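Local coordinates for NAD(P)H dehydrogenase (quinone) (Deinococcus radiodurans, PDB 1YDG), which catalyses the reduction of quinones to quinols by NADH or NADPH, using one bound FMN per monomer of a homotetramer, at residues A10-S15 against I82-P87; L41-T46 against S95-F100; F118-S123 against T133-L138. All coordinates share one frame; numbering follows the deposited sequence.

Interaction 1 (A10-S15 against I82-P87). With SO4 (sulfate ion), chain J.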
loop_
_atom_site.group_PDB
_atom_site.type_symbol
_atom_site.label_atom_id
_atom_site.label_comp_id
_atom_site.label_asym_id
_atom_site.label_seq_id
_atom_site.Cartn_x
_atom_site.Cartn_y
_atom_site.Cartn_z
ATOM N N ALA B 10 -20.872 13.490 -6.793
ATOM C CA ALA B 10 -19.805 14.322 -7.350
ATOM C C ALA B 10 -18.726 13.440 -7.948
ATOM O O ALA B 10 -18.144 12.604 -7.240
ATOM C CB ALA B 10 -19.195 15.196 -6.274
ATOM N N ILE B 11 -18.451 13.646 -9.236
ATOM C CA ILE B 11 -17.322 13.013 -9.930
ATOM C C ILE B 11 -16.243 14.068 -10.042
ATOM O O ILE B 11 -16.413 15.041 -10.788
ATOM C CB ILE B 11 -17.694 12.541 -11.355
ATOM C CG1 ILE B 11 -19.013 11.748 -11.382
ATOM C CG2 ILE B 11 -16.562 11.732 -11.979
ATOM C CD1 ILE B 11 -19.037 10.543 -10.518
ATOM N N VAL B 12 -15.161 13.900 -9.281
ATOM C CA VAL B 12 -14.033 14.834 -9.265
ATOM C C VAL B 12 -12.856 14.125 -9.936
ATOM O O VAL B 12 -12.424 13.039 -9.497
ATOM C CB VAL B 12 -13.630 15.263 -7.832
ATOM C CG1 VAL B 12 -12.447 16.220 -7.865
ATOM C CG2 VAL B 12 -14.793 15.895 -7.115
ATOM N N PHE B 13 -12.393 14.695 -11.042
ATOM C CA PHE B 13 -11.389 14.046 -11.873
ATOM C C PHE B 13 -10.323 15.041 -12.288
ATOM O O PHE B 13 -10.608 16.231 -12.524
ATOM C CB PHE B 13 -12.030 13.400 -13.110
ATOM C CG PHE B 13 -12.408 14.391 -14.176
ATOM C CD1 PHE B 13 -11.551 14.638 -15.244
ATOM C CD2 PHE B 13 -13.584 15.110 -14.074
ATOM C CE1 PHE B 13 -11.870 15.563 -16.201
ATOM C CE2 PHE B 13 -13.918 16.054 -15.036
ATOM C CZ PHE B 13 -13.065 16.286 -16.095
ATOM N N TYR B 14 -9.083 14.568 -12.309
ATOM C CA TYR B 14 -8.012 15.260 -12.995
ATOM C C TYR B 14 -7.741 14.550 -14.318
ATOM O O TYR B 14 -7.774 13.315 -14.387
ATOM C CB TYR B 14 -6.715 15.332 -12.173
ATOM C CG TYR B 14 -5.673 16.036 -12.991
ATOM C CD1 TYR B 14 -5.779 17.393 -13.243
ATOM C CD2 TYR B 14 -4.675 15.319 -13.647
ATOM C CE1 TYR B 14 -4.859 18.046 -14.072
ATOM C CE2 TYR B 14 -3.762 15.951 -14.497
ATOM C CZ TYR B 14 -3.864 17.319 -14.697
ATOM O OH TYR B 14 -2.987 17.951 -15.521
ATOM N N SER B 15 -7.470 15.329 -15.362
ATOM C CA SER B 15 -7.086 14.789 -16.663
ATOM C C SER B 15 -6.128 15.763 -17.352
ATOM O O SER B 15 -6.446 16.957 -17.490
ATOM C CB SER B 15 -8.328 14.557 -17.536
ATOM O OG SER B 15 -7.969 13.910 -18.751
ATOM N N ILE B 82 -19.074 10.228 -3.518
ATOM C CA ILE B 82 -17.928 10.816 -4.192
ATOM C C ILE B 82 -17.143 9.820 -5.027
ATOM O O ILE B 82 -16.823 8.722 -4.562
ATOM C CB ILE B 82 -16.946 11.412 -3.154
ATOM C CG1 ILE B 82 -17.610 12.579 -2.419
ATOM C CG2 ILE B 82 -15.629 11.828 -3.841
ATOM C CD1 ILE B 82 -17.035 12.886 -1.017
ATOM N N VAL B 83 -16.799 10.215 -6.249
ATOM C CA VAL B 83 -15.818 9.473 -7.035
ATOM C C VAL B 83 -14.665 10.395 -7.361
ATOM O O VAL B 83 -14.897 11.512 -7.827
ATOM C CB VAL B 83 -16.408 8.910 -8.369
ATOM C CG1 VAL B 83 -15.336 8.253 -9.229
ATOM C CG2 VAL B 83 -17.557 7.940 -8.118
ATOM N N PHE B 84 -13.437 9.893 -7.130
ATOM C CA PHE B 84 -12.168 10.535 -7.530
ATOM C C PHE B 84 -11.491 9.739 -8.648
ATOM O O PHE B 84 -11.368 8.505 -8.563
ATOM C CB PHE B 84 -11.182 10.562 -6.343
ATOM C CG PHE B 84 -11.355 11.722 -5.411
ATOM C CD1 PHE B 84 -12.516 12.495 -5.413
ATOM C CD2 PHE B 84 -10.375 12.011 -4.489
ATOM C CE1 PHE B 84 -12.671 13.560 -4.520
ATOM C CE2 PHE B 84 -10.526 13.076 -3.597
ATOM C CZ PHE B 84 -11.667 13.836 -3.615
ATOM N N SER B 85 -11.051 10.449 -9.673
ATOM C CA SER B 85 -10.323 9.871 -10.785
ATOM C C SER B 85 -9.056 10.669 -11.035
ATOM O O SER B 85 -9.100 11.896 -11.182
ATOM C CB SER B 85 -11.208 9.840 -12.041
ATOM O OG SER B 85 -10.541 9.215 -13.117
ATOM N N SER B 86 -7.921 9.979 -11.059
ATOM C CA SER B 86 -6.656 10.585 -11.419
ATOM C C SER B 86 -5.809 9.662 -12.270
ATOM O O SER B 86 -5.705 8.491 -11.936
ATOM C CB SER B 86 -5.851 10.885 -10.157
ATOM O OG SER B 86 -4.615 11.436 -10.510
ATOM N N PRO B 87 -5.118 10.196 -13.291
ATOM C CA PRO B 87 -4.102 9.343 -13.907
ATOM C C PRO B 87 -3.006 9.073 -12.894
ATOM O O PRO B 87 -2.826 9.835 -11.938
ATOM C CB PRO B 87 -3.572 10.165 -15.087
ATOM C CG PRO B 87 -4.028 11.575 -14.844
ATOM C CD PRO B 87 -5.144 11.557 -13.860
HETATM S S SO4 J . -5.169 11.561 -18.781
HETATM O O1 SO4 J . -5.333 11.490 -20.234
HETATM O O2 SO4 J . -4.662 10.301 -18.278
HETATM O O3 SO4 J . -4.231 12.648 -18.501
HETATM O O4 SO4 J . -6.464 11.796 -18.155
HETATM O O HOH W 1 -8.383 10.720 -14.158
#

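Interaction 2 (L41-T46 against S95-F100)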
loop_
_atom_site.group_PDB
_atom_site.type_symbol
_atom_site.label_atom_id
_atom_site.label_comp_id
_atom_site.label_asym_id
_atom_site.label_seq_id
_atom_site.Cartn_x
_atom_site.Cartn_y
_atom_site.Cartn_z
ATOM N N LEU B 41 -16.944 17.439 -12.290
ATOM C CA LEU B 41 -16.089 18.518 -11.789
ATOM C C LEU B 41 -14.631 18.223 -12.082
ATOM O O LEU B 41 -14.099 17.168 -11.716
ATOM C CB LEU B 41 -16.269 18.655 -10.277
ATOM C CG LEU B 41 -17.703 18.909 -9.813
ATOM C CD1 LEU B 41 -17.846 18.486 -8.370
ATOM C CD2 LEU B 41 -18.084 20.360 -10.007
ATOM N N LYS B 42 -13.957 19.164 -12.717
ATOM C CA LYS B 42 -12.541 18.974 -13.027
ATOM C C LYS B 42 -11.663 19.530 -11.916
ATOM O O LYS B 42 -11.993 20.533 -11.244
ATOM C CB LYS B 42 -12.191 19.608 -14.384
ATOM C CG LYS B 42 -12.184 21.115 -14.378
ATOM C CD LYS B 42 -11.969 21.737 -15.749
ATOM C CE LYS B 42 -11.985 23.276 -15.640
ATOM N NZ LYS B 42 -12.438 23.951 -16.898
ATOM N N VAL B 43 -10.518 18.889 -11.734
ATOM C CA VAL B 43 -9.520 19.360 -10.799
ATOM C C VAL B 43 -8.706 20.482 -11.460
ATOM O O VAL B 43 -8.185 20.331 -12.562
ATOM C CB VAL B 43 -8.585 18.197 -10.325
ATOM C CG1 VAL B 43 -7.391 18.724 -9.550
ATOM C CG2 VAL B 43 -9.348 17.176 -9.478
ATOM N N ARG B 44 -8.560 21.578 -10.737
ATOM C CA ARG B 44 -7.759 22.717 -11.178
ATOM C C ARG B 44 -6.377 22.298 -11.662
ATOM O O ARG B 44 -5.658 21.524 -11.003
ATOM C CB ARG B 44 -7.593 23.752 -10.060
ATOM C CG ARG B 44 -6.915 25.019 -10.528
ATOM C CD ARG B 44 -6.601 25.986 -9.416
ATOM N NE ARG B 44 -7.818 26.651 -8.965
ATOM C CZ ARG B 44 -7.851 27.792 -8.273
ATOM N NH1 ARG B 44 -6.721 28.410 -7.912
ATOM N NH2 ARG B 44 -9.030 28.313 -7.917
ATOM N N GLU B 45 -6.026 22.840 -12.821
ATOM C CA GLU B 45 -4.749 22.606 -13.446
ATOM C C GLU B 45 -3.726 23.542 -12.840
ATOM O O GLU B 45 -3.914 24.760 -12.809
ATOM C CB GLU B 45 -4.871 22.832 -14.964
ATOM C CG GLU B 45 -3.600 22.650 -15.718
ATOM C CD GLU B 45 -3.034 21.263 -15.515
ATOM O OE1 GLU B 45 -2.118 21.125 -14.684
ATOM O OE2 GLU B 45 -3.559 20.330 -16.134
ATOM N N THR B 46 -2.641 22.974 -12.340
ATOM C CA THR B 46 -1.568 23.759 -11.758
ATOM C C THR B 46 -0.348 23.896 -12.673
ATOM O O THR B 46 0.505 24.758 -12.429
ATOM C CB THR B 46 -1.108 23.133 -10.432
ATOM O OG1 THR B 46 -0.673 21.796 -10.678
ATOM C CG2 THR B 46 -2.259 23.095 -9.432
ATOM N N SER B 95 -0.051 15.454 -8.664
ATOM C CA SER B 95 0.027 16.585 -7.742
ATOM C C SER B 95 -1.226 17.460 -7.824
ATOM O O SER B 95 -1.640 18.037 -6.826
ATOM C CB SER B 95 1.282 17.431 -7.997
ATOM O OG SER B 95 1.290 17.945 -9.311
ATOM N N GLN B 96 -1.858 17.518 -8.994
ATOM C CA GLN B 96 -3.035 18.364 -9.171
ATOM C C GLN B 96 -4.181 17.825 -8.301
ATOM O O GLN B 96 -4.874 18.583 -7.607
ATOM C CB GLN B 96 -3.438 18.448 -10.655
ATOM C CG GLN B 96 -2.452 19.220 -11.549
ATOM C CD GLN B 96 -1.423 18.333 -12.265
ATOM O OE1 GLN B 96 -1.068 17.251 -11.782
ATOM N NE2 GLN B 96 -0.953 18.792 -13.431
ATOM N N MET B 97 -4.357 16.505 -8.310
ATOM C CA MET B 97 -5.351 15.877 -7.476
ATOM C C MET B 97 -4.965 16.039 -6.009
ATOM O O MET B 97 -5.796 16.427 -5.194
ATOM C CB MET B 97 -5.521 14.404 -7.850
ATOM C CG MET B 97 -6.441 13.596 -6.914
ATOM S SD MET B 97 -8.148 14.134 -6.849
ATOM C CE MET B 97 -8.907 13.484 -8.325
ATOM N N ARG B 98 -3.712 15.764 -5.666
ATOM C CA ARG B 98 -3.278 15.973 -4.272
ATOM C C ARG B 98 -3.452 17.434 -3.831
ATOM O O ARG B 98 -3.762 17.682 -2.688
ATOM C CB ARG B 98 -1.836 15.547 -4.041
ATOM C CG ARG B 98 -1.525 14.069 -4.314
ATOM C CD ARG B 98 -2.459 13.079 -3.653
ATOM N NE ARG B 98 -2.554 13.240 -2.200
ATOM C CZ ARG B 98 -3.090 12.346 -1.368
ATOM N NH1 ARG B 98 -3.559 11.181 -1.819
ATOM N NH2 ARG B 98 -3.139 12.604 -0.067
ATOM N N ALA B 99 -3.204 18.391 -4.719
ATOM C CA ALA B 99 -3.399 19.805 -4.372
ATOM C C ALA B 99 -4.836 20.058 -3.975
ATOM O O ALA B 99 -5.081 20.768 -3.007
ATOM C CB ALA B 99 -2.999 20.712 -5.511
ATOM N N PHE B 100 -5.778 19.459 -4.719
ATOM C CA PHE B 100 -7.186 19.534 -4.394
ATOM C C PHE B 100 -7.457 18.917 -3.030
ATOM O O PHE B 100 -8.103 19.509 -2.185
ATOM C CB PHE B 100 -8.053 18.828 -5.442
ATOM C CG PHE B 100 -9.490 18.789 -5.061
ATOM C CD1 PHE B 100 -10.212 19.978 -4.914
ATOM C CD2 PHE B 100 -10.114 17.598 -4.779
ATOM C CE1 PHE B 100 -11.555 19.952 -4.516
ATOM C CE2 PHE B 100 -11.422 17.571 -4.376
ATOM C CZ PHE B 100 -12.146 18.744 -4.245
HETATM O O HOH W 2 -5.452 21.225 -8.354
#

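Interaction 3 (F118-S123 against T133-L138)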
loop_
_atom_site.group_PDB
_atom_site.type_symbol
_atom_site.label_atom_id
_atom_site.label_comp_id
_atom_site.label_asym_id
_atom_site.label_seq_id
_atom_site.Cartn_x
_atom_site.Cartn_y
_atom_site.Cartn_z
ATOM N N PHE B 118 -17.401 6.609 -1.150
ATOM C CA PHE B 118 -16.211 6.932 -1.892
ATOM C C PHE B 118 -15.739 5.749 -2.705
ATOM O O PHE B 118 -15.585 4.649 -2.172
ATOM C CB PHE B 118 -15.081 7.294 -0.957
ATOM C CG PHE B 118 -13.850 7.751 -1.670
ATOM C CD1 PHE B 118 -13.719 9.082 -2.059
ATOM C CD2 PHE B 118 -12.840 6.854 -2.000
ATOM C CE1 PHE B 118 -12.573 9.519 -2.736
ATOM C CE2 PHE B 118 -11.693 7.278 -2.674
ATOM C CZ PHE B 118 -11.566 8.617 -3.055
ATOM N N SER B 119 -15.478 5.987 -3.987
ATOM C CA SER B 119 -14.727 5.033 -4.809
ATOM C C SER B 119 -13.821 5.819 -5.749
ATOM O O SER B 119 -13.902 7.051 -5.821
ATOM C CB SER B 119 -15.666 4.113 -5.588
ATOM O OG SER B 119 -16.137 4.726 -6.762
ATOM N N ALA B 120 -12.923 5.120 -6.428
ATOM C CA ALA B 120 -11.900 5.790 -7.202
ATOM C C ALA B 120 -11.619 5.090 -8.525
ATOM O O ALA B 120 -11.939 3.921 -8.705
ATOM C CB ALA B 120 -10.621 5.907 -6.368
ATOM N N MET B 121 -11.020 5.835 -9.446
ATOM C CA MET B 121 -10.702 5.364 -10.795
ATOM C C MET B 121 -9.373 5.950 -11.185
ATOM O O MET B 121 -8.944 6.983 -10.642
ATOM C CB MET B 121 -11.737 5.820 -11.831
ATOM C CG MET B 121 -13.157 5.382 -11.573
ATOM S SD MET B 121 -14.322 5.866 -12.882
ATOM C CE MET B 121 -14.028 7.604 -13.035
ATOM N N THR B 122 -8.706 5.290 -12.118
ATOM C CA THR B 122 -7.402 5.744 -12.561
ATOM C C THR B 122 -7.043 5.312 -13.988
ATOM O O THR B 122 -7.802 4.601 -14.661
ATOM C CB THR B 122 -6.321 5.263 -11.555
ATOM O OG1 THR B 122 -5.090 5.963 -11.774
ATOM C CG2 THR B 122 -6.116 3.744 -11.656
ATOM N N SER B 123 -5.869 5.751 -14.425
ATOM C CA SER B 123 -5.259 5.266 -15.669
ATOM C C SER B 123 -3.740 5.369 -15.671
ATOM O O SER B 123 -3.157 6.147 -14.918
ATOM C CB SER B 123 -5.779 6.057 -16.860
ATOM O OG SER B 123 -5.466 7.415 -16.697
ATOM N N THR B 133 -1.778 0.919 -7.154
ATOM C CA THR B 133 -1.275 1.679 -6.035
ATOM C C THR B 133 -1.927 3.084 -6.021
ATOM O O THR B 133 -2.197 3.613 -4.944
ATOM C CB THR B 133 0.253 1.690 -5.959
ATOM O OG1 THR B 133 0.804 2.226 -7.168
ATOM C CG2 THR B 133 0.796 0.245 -5.742
ATOM N N THR B 134 -2.236 3.640 -7.196
ATOM C CA THR B 134 -2.836 4.983 -7.277
ATOM C C THR B 134 -4.192 4.944 -6.639
ATOM O O THR B 134 -4.528 5.826 -5.855
ATOM C CB THR B 134 -2.973 5.492 -8.718
ATOM O OG1 THR B 134 -1.677 5.549 -9.333
ATOM C CG2 THR B 134 -3.608 6.882 -8.763
ATOM N N LEU B 135 -4.969 3.905 -6.953
ATOM C CA LEU B 135 -6.270 3.727 -6.332
ATOM C C LEU B 135 -6.130 3.557 -4.812
ATOM O O LEU B 135 -6.836 4.208 -4.032
ATOM C CB LEU B 135 -6.984 2.527 -6.942
ATOM C CG LEU B 135 -7.267 2.649 -8.443
ATOM C CD1 LEU B 135 -7.701 1.322 -9.006
ATOM C CD2 LEU B 135 -8.342 3.721 -8.699
ATOM N N GLN B 136 -5.229 2.681 -4.393
ATOM C CA GLN B 136 -4.971 2.457 -2.977
ATOM C C GLN B 136 -4.692 3.762 -2.221
ATOM O O GLN B 136 -5.263 3.998 -1.162
ATOM C CB GLN B 136 -3.788 1.517 -2.792
ATOM C CG GLN B 136 -3.328 1.362 -1.332
ATOM C CD GLN B 136 -2.116 0.403 -1.181
ATOM O OE1 GLN B 136 -0.980 0.727 -1.563
ATOM N NE2 GLN B 136 -2.364 -0.752 -0.599
ATOM N N THR B 137 -3.803 4.592 -2.752
ATOM C CA THR B 137 -3.472 5.855 -2.079
ATOM C C THR B 137 -4.708 6.739 -1.926
ATOM O O THR B 137 -4.863 7.448 -0.924
ATOM C CB THR B 137 -2.376 6.645 -2.800
ATOM O OG1 THR B 137 -2.820 7.024 -4.106
ATOM C CG2 THR B 137 -1.120 5.826 -2.944
ATOM N N LEU B 138 -5.600 6.675 -2.906
ATOM C CA LEU B 138 -6.839 7.465 -2.873
ATOM C C LEU B 138 -7.836 6.942 -1.838
ATOM O O LEU B 138 -8.483 7.733 -1.129
ATOM C CB LEU B 138 -7.466 7.521 -4.269
ATOM C CG LEU B 138 -6.675 8.346 -5.296
ATOM C CD1 LEU B 138 -7.319 8.239 -6.672
ATOM C CD2 LEU B 138 -6.542 9.840 -4.877
#

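Interaction 1 (A10-S15 against I82-P87)
Strands A10-F13 and I82-P87 run side by side as a parallel pair in the middle of the flavodoxin-like sheet, a worked example of how such a pair carries a binding loop at its C-terminal end. Their axes pass 4.7 Å apart at 16°. Four backbone hydrogen bonds knit them: V83 N to A10 O, V12 N to V83 O, S85 N to V12 O and Y14 N to S85 O, none longer than 2.9 Å. Facing side chains leave the sheet together. I11 lies alongside V83, its CD1 3.8 Å from V83 CB, while on the opposite face V12 lies beside F84, with V12 CB 3.8 Å from F84 CD1. Where the first strand ends, Y14 has CG anti to its backbone N (chi1 179°), and its side chain crosses that of P87 at about a right angle, the proline CD meeting the ring edge at Y14 CD2. A water joins Y14 O to S85 OG. Beyond it, S15 OG donates to sulfate O4 at 2.7 Å. S16, T17, T19 and G20 also bind this ion, which probably marks the FMN phosphate site. Helix 19-33 packs on the I11 and F13 face, helix 95-102 on the V12 and F84 face, and strands 37-42 and 117-124 flank the pair.

Interaction 2 (L41-T46 against S95-F100)
E45 and Q96 are brought together by two bent side chains. In E45, CG lies anti to the backbone N and a turn at chi2 (58°) swings CD back; in Q96, CG lies anti to the carbonyl carbon and chi2 (95°) bends the chain again. The two then lie side by side, pointing the same way, and Q96 NE2 donates to E45 OE1 at 2.9 Å. The acceptor sits close to the amide plane and offers its syn lone pair, although the carboxylate and amide planes stand 78° apart. Beside this bond T46 OG1 lies against the Q96 chain, 3.2 Å from Q96 CG. A47 N also reaches E45 OE1, and Y14 OH and W58 NE1 both bond E45 OE2, so four hydrogen bonds fix the carboxylate's rotation beside the FMN-binding loop.

Nearer the sheet the contact turns apolar. V43 CG1 presses on the helix backbone, 3.2 Å from Q96 O, and also approaches F100 CB; its other methyl, CG2, lies 3.9 Å from M97 CE, the two side chains crossing at about a right angle. One water donates both to R44 O and to Q96 O, the latter at 2.8 Å, and so bridges a loop carbonyl and a helix carbonyl.

The loop continues from strand 37-42, the neighbour of strand 8-13. Helix 95-102 lies over the sheet, M97 and F100 touching F84 and F100 also V12, while its start meets the second subunit, where S95 N bonds D102 of that chain.

Interaction 3 (F118-S123 against T133-L138)
L135 of the helix brings its branched end against T122 and illustrates how one side chain can fill the seam between helix and strand. From CB, CG stands anti to the carbonyl carbon (chi1 -62°) and meets T122 CG2 at 3.6 Å. Of the two tips, CD1 touches the same methyl, whereas CD2 slides over the strand backbone, 3.5 Å from M121 N, and comes within 3.9 Å of A120 CB. An alanine here would lose CG and both tips, and would probably open a gap over the M121 backbone and leave the T122 methyl without this neighbour.

On one side of L135, T122 and T134 cross obliquely, T134 CG2 lying 3.5 Å from T122 OG1. Both hydroxyls are bound elsewhere: T122 OG1 to S86 O, and T134 OG1 to G130 O and to T88 OG1, T88 being an FMN-binding residue. On the other side, L138 sets CB and CD1 against A120 CB, and F118 carries its ring to the helix backbone, with CE2 3.6 Å from L138 O. No hydrogen bond passes between the two segments, which meet by van der Waals contact with their axes 8.0 Å apart and inclined at 151°, though Y139 OH, one residue on in the helix, bonds A120 N.

This is the strand-to-helix half of the beta-alpha-beta unit made by strand 117-124, helix 131-144 and strand 148-149. Strand 81-89 lies alongside, helix 180-204 packs against M121 on the other face, and T133 and Q136 of the helix meet the third subunit.

Read from the N terminus, the chain shows how a flavodoxin-like domain is assembled from crossing and serial closures. It lays down strand 8-13, then strand 37-42 and the loop after it. Interaction 1 closes the first long loop when strand 81-89 returns beside strand 8-13; interaction 2 follows, bringing helix 95-102 onto 41-46. Because their segments alternate, these two closures cross, and F13 O bonding V43 N joins them at 2.8 Å. Interaction 3 comes afterwards in series, a short local closure by helix 131-144. It is tied to interaction 1 by M121 N bonding F84 O; interactions 2 and 3 meet by packing, as where M97 approaches L138, and both reach the second subunit.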